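Local coordinates for Rho GTPase-activating protein 26 (Gallus gallus, PDB 1F7C), which stimulates GTP hydrolysis by RhoA and Cdc42 through its RhoGAP (BH) domain, the part of the protein in this chain, at residues 136-141 against 216-221. Numbering follows the deposited sequence.
Sequences EIHSLV and FNTVPE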
loop_
_atom_site.group_PDB
_atom_site.type_symbol
_atom_site.label_atom_id
_atom_site.label_comp_id
_atom_site.label_asym_id
_atom_site.label_seq_id
_atom_site.Cartn_x
_atom_site.Cartn_y
_atom_site.Cartn_z
ATOM N N GLU A 136 -7.173 -4.886 -17.421
ATOM C CA GLU A 136 -8.160 -3.920 -16.931
ATOM C C GLU A 136 -7.628 -3.082 -15.780
ATOM O O GLU A 136 -7.821 -1.868 -15.747
ATOM C CB GLU A 136 -9.443 -4.633 -16.483
ATOM C CG GLU A 136 -10.459 -4.811 -17.601
ATOM C CD GLU A 136 -10.993 -3.481 -18.126
ATOM O OE1 GLU A 136 -11.675 -3.491 -19.174
ATOM O OE2 GLU A 136 -10.744 -2.428 -17.491
ATOM N N ILE A 137 -6.961 -3.737 -14.839
ATOM C CA ILE A 137 -6.401 -3.048 -13.694
ATOM C C ILE A 137 -5.287 -2.128 -14.176
ATOM O O ILE A 137 -5.158 -0.997 -13.706
ATOM C CB ILE A 137 -5.890 -4.072 -12.651
ATOM C CG1 ILE A 137 -7.104 -4.749 -12.002
ATOM C CG2 ILE A 137 -5.016 -3.387 -11.600
ATOM C CD1 ILE A 137 -6.796 -5.860 -11.031
ATOM N N HIS A 138 -4.500 -2.608 -15.134
ATOM C CA HIS A 138 -3.409 -1.817 -15.691
ATOM C C HIS A 138 -3.978 -0.516 -16.261
ATOM O O HIS A 138 -3.501 0.574 -15.954
ATOM C CB HIS A 138 -2.697 -2.599 -16.799
ATOM C CG HIS A 138 -1.516 -1.885 -17.383
ATOM N ND1 HIS A 138 -0.849 -2.340 -18.498
ATOM C CD2 HIS A 138 -0.871 -0.758 -16.994
ATOM C CE1 HIS A 138 0.155 -1.526 -18.773
ATOM N NE2 HIS A 138 0.164 -0.558 -17.875
ATOM N N SER A 139 -5.000 -0.648 -17.097
ATOM C CA SER A 139 -5.658 0.500 -17.697
ATOM C C SER A 139 -6.274 1.421 -16.636
ATOM O O SER A 139 -6.222 2.650 -16.754
ATOM C CB SER A 139 -6.751 0.026 -18.649
ATOM O OG SER A 139 -7.560 1.121 -19.025
ATOM N N LEU A 140 -6.861 0.826 -15.602
ATOM C CA LEU A 140 -7.470 1.610 -14.530
ATOM C C LEU A 140 -6.437 2.412 -13.743
ATOM O O LEU A 140 -6.720 3.519 -13.292
ATOM C CB LEU A 140 -8.252 0.700 -13.574
ATOM C CG LEU A 140 -9.584 0.173 -14.124
ATOM C CD1 LEU A 140 -10.161 -0.864 -13.170
ATOM C CD2 LEU A 140 -10.562 1.330 -14.302
ATOM N N VAL A 141 -5.242 1.857 -13.570
ATOM C CA VAL A 141 -4.206 2.559 -12.832
ATOM C C VAL A 141 -3.734 3.789 -13.586
ATOM O O VAL A 141 -3.426 4.814 -12.977
ATOM C CB VAL A 141 -2.982 1.650 -12.547
ATOM C CG1 VAL A 141 -1.822 2.487 -12.000
ATOM C CG2 VAL A 141 -3.364 0.554 -11.550
ATOM N N PHE A 216 3.073 -0.286 -13.669
ATOM C CA PHE A 216 3.517 1.090 -13.458
ATOM C C PHE A 216 4.591 1.635 -14.396
ATOM O O PHE A 216 4.696 2.848 -14.568
ATOM C CB PHE A 216 3.993 1.292 -12.017
ATOM C CG PHE A 216 2.921 1.092 -10.989
ATOM C CD1 PHE A 216 2.745 -0.147 -10.380
ATOM C CD2 PHE A 216 2.063 2.140 -10.649
ATOM C CE1 PHE A 216 1.732 -0.347 -9.450
ATOM C CE2 PHE A 216 1.041 1.953 -9.718
ATOM C CZ PHE A 216 0.877 0.708 -9.120
ATOM N N ASN A 217 5.390 0.768 -15.006
ATOM C CA ASN A 217 6.447 1.273 -15.877
ATOM C C ASN A 217 6.140 1.295 -17.366
ATOM O O ASN A 217 6.952 1.770 -18.152
ATOM C CB ASN A 217 7.747 0.515 -15.622
ATOM C CG ASN A 217 8.239 0.683 -14.198
ATOM O OD1 ASN A 217 8.136 1.768 -13.624
ATOM N ND2 ASN A 217 8.788 -0.385 -13.625
ATOM N N THR A 218 4.967 0.802 -17.752
ATOM C CA THR A 218 4.570 0.795 -19.157
ATOM C C THR A 218 3.132 1.301 -19.298
ATOM O O THR A 218 2.346 1.228 -18.353
ATOM C CB THR A 218 4.645 -0.627 -19.762
ATOM O OG1 THR A 218 3.423 -1.323 -19.493
ATOM C CG2 THR A 218 5.813 -1.413 -19.161
ATOM N N VAL A 219 2.800 1.817 -20.477
ATOM C CA VAL A 219 1.461 2.322 -20.769
ATOM C C VAL A 219 0.586 1.169 -21.247
ATOM O O VAL A 219 1.047 0.291 -21.968
ATOM C CB VAL A 219 1.507 3.411 -21.857
ATOM C CG1 VAL A 219 0.100 3.716 -22.362
ATOM C CG2 VAL A 219 2.156 4.672 -21.292
ATOM N N PRO A 220 -0.693 1.152 -20.848
ATOM C CA PRO A 220 -1.554 0.050 -21.289
ATOM C C PRO A 220 -1.717 -0.096 -22.803
ATOM O O PRO A 220 -1.650 0.883 -23.556
ATOM C CB PRO A 220 -2.873 0.323 -20.558
ATOM C CG PRO A 220 -2.842 1.804 -20.312
ATOM C CD PRO A 220 -1.411 2.059 -19.938
ATOM N N GLU A 221 -1.921 -1.341 -23.231
ATOM C CA GLU A 221 -2.091 -1.691 -24.639
ATOM C C GLU A 221 -3.237 -0.929 -25.308
ATOM O O GLU A 221 -4.359 -1.480 -25.357
ATOM C CB GLU A 221 -2.314 -3.199 -24.772
#
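His138 and Ser139 of helix 130-141 meet Thr218 and Pro220 of the extended chain that leaves helix 212-217, the backbones coming closest at Ser139 and Pro220, whose CA atoms are 5.5 Å apart. His138 carries most of the contact. Its CG is anti to the backbone N (chi1 -177°), on a CB that points toward the segment after helix 212-217, and NE2 of the ring donates a hydrogen bond of 2.9 Å to Thr218 O with an N-H...O angle of 157°. The oxygen lies in the plane of the ring, yet the donor stands 47° above the carbonyl plane of Thr218. Histidine suits the place because one flat group offers both an N-H at its edge and a face for packing: Pro220 CB sits 3.9 Å from the ring centroid, almost on the ring normal, in a CH-pi contact. Proline suits its place because its rigid ring sets CB over the imidazole face and CD near NE2. Pro220 CB also lies 4.0 Å from Ser139 CA, where a side chain as small as serine is consistent with the close approach to the helix backbone. An alanine in place of His138 would probably leave Thr218 O without this donor and open a gap where the ring packs against Pro220 CB. Thr218 OG1 approaches His138 CE1 at 3.4 Å, but its hydrogen bond goes back to Lys214 O in helix 212-217. Next to this polar link, Val141 CG1 touches Phe216 CE2 at 3.7 Å, a buried apolar pair. Phe216 also stacks on His153 and packs on Leu152 and Met156 of helix 146-164, while Val141 rests on Leu208 of helix 198-210. The segment after helix 212-217 thus packs against helix 130-141 within the all-helical RhoGAP fold.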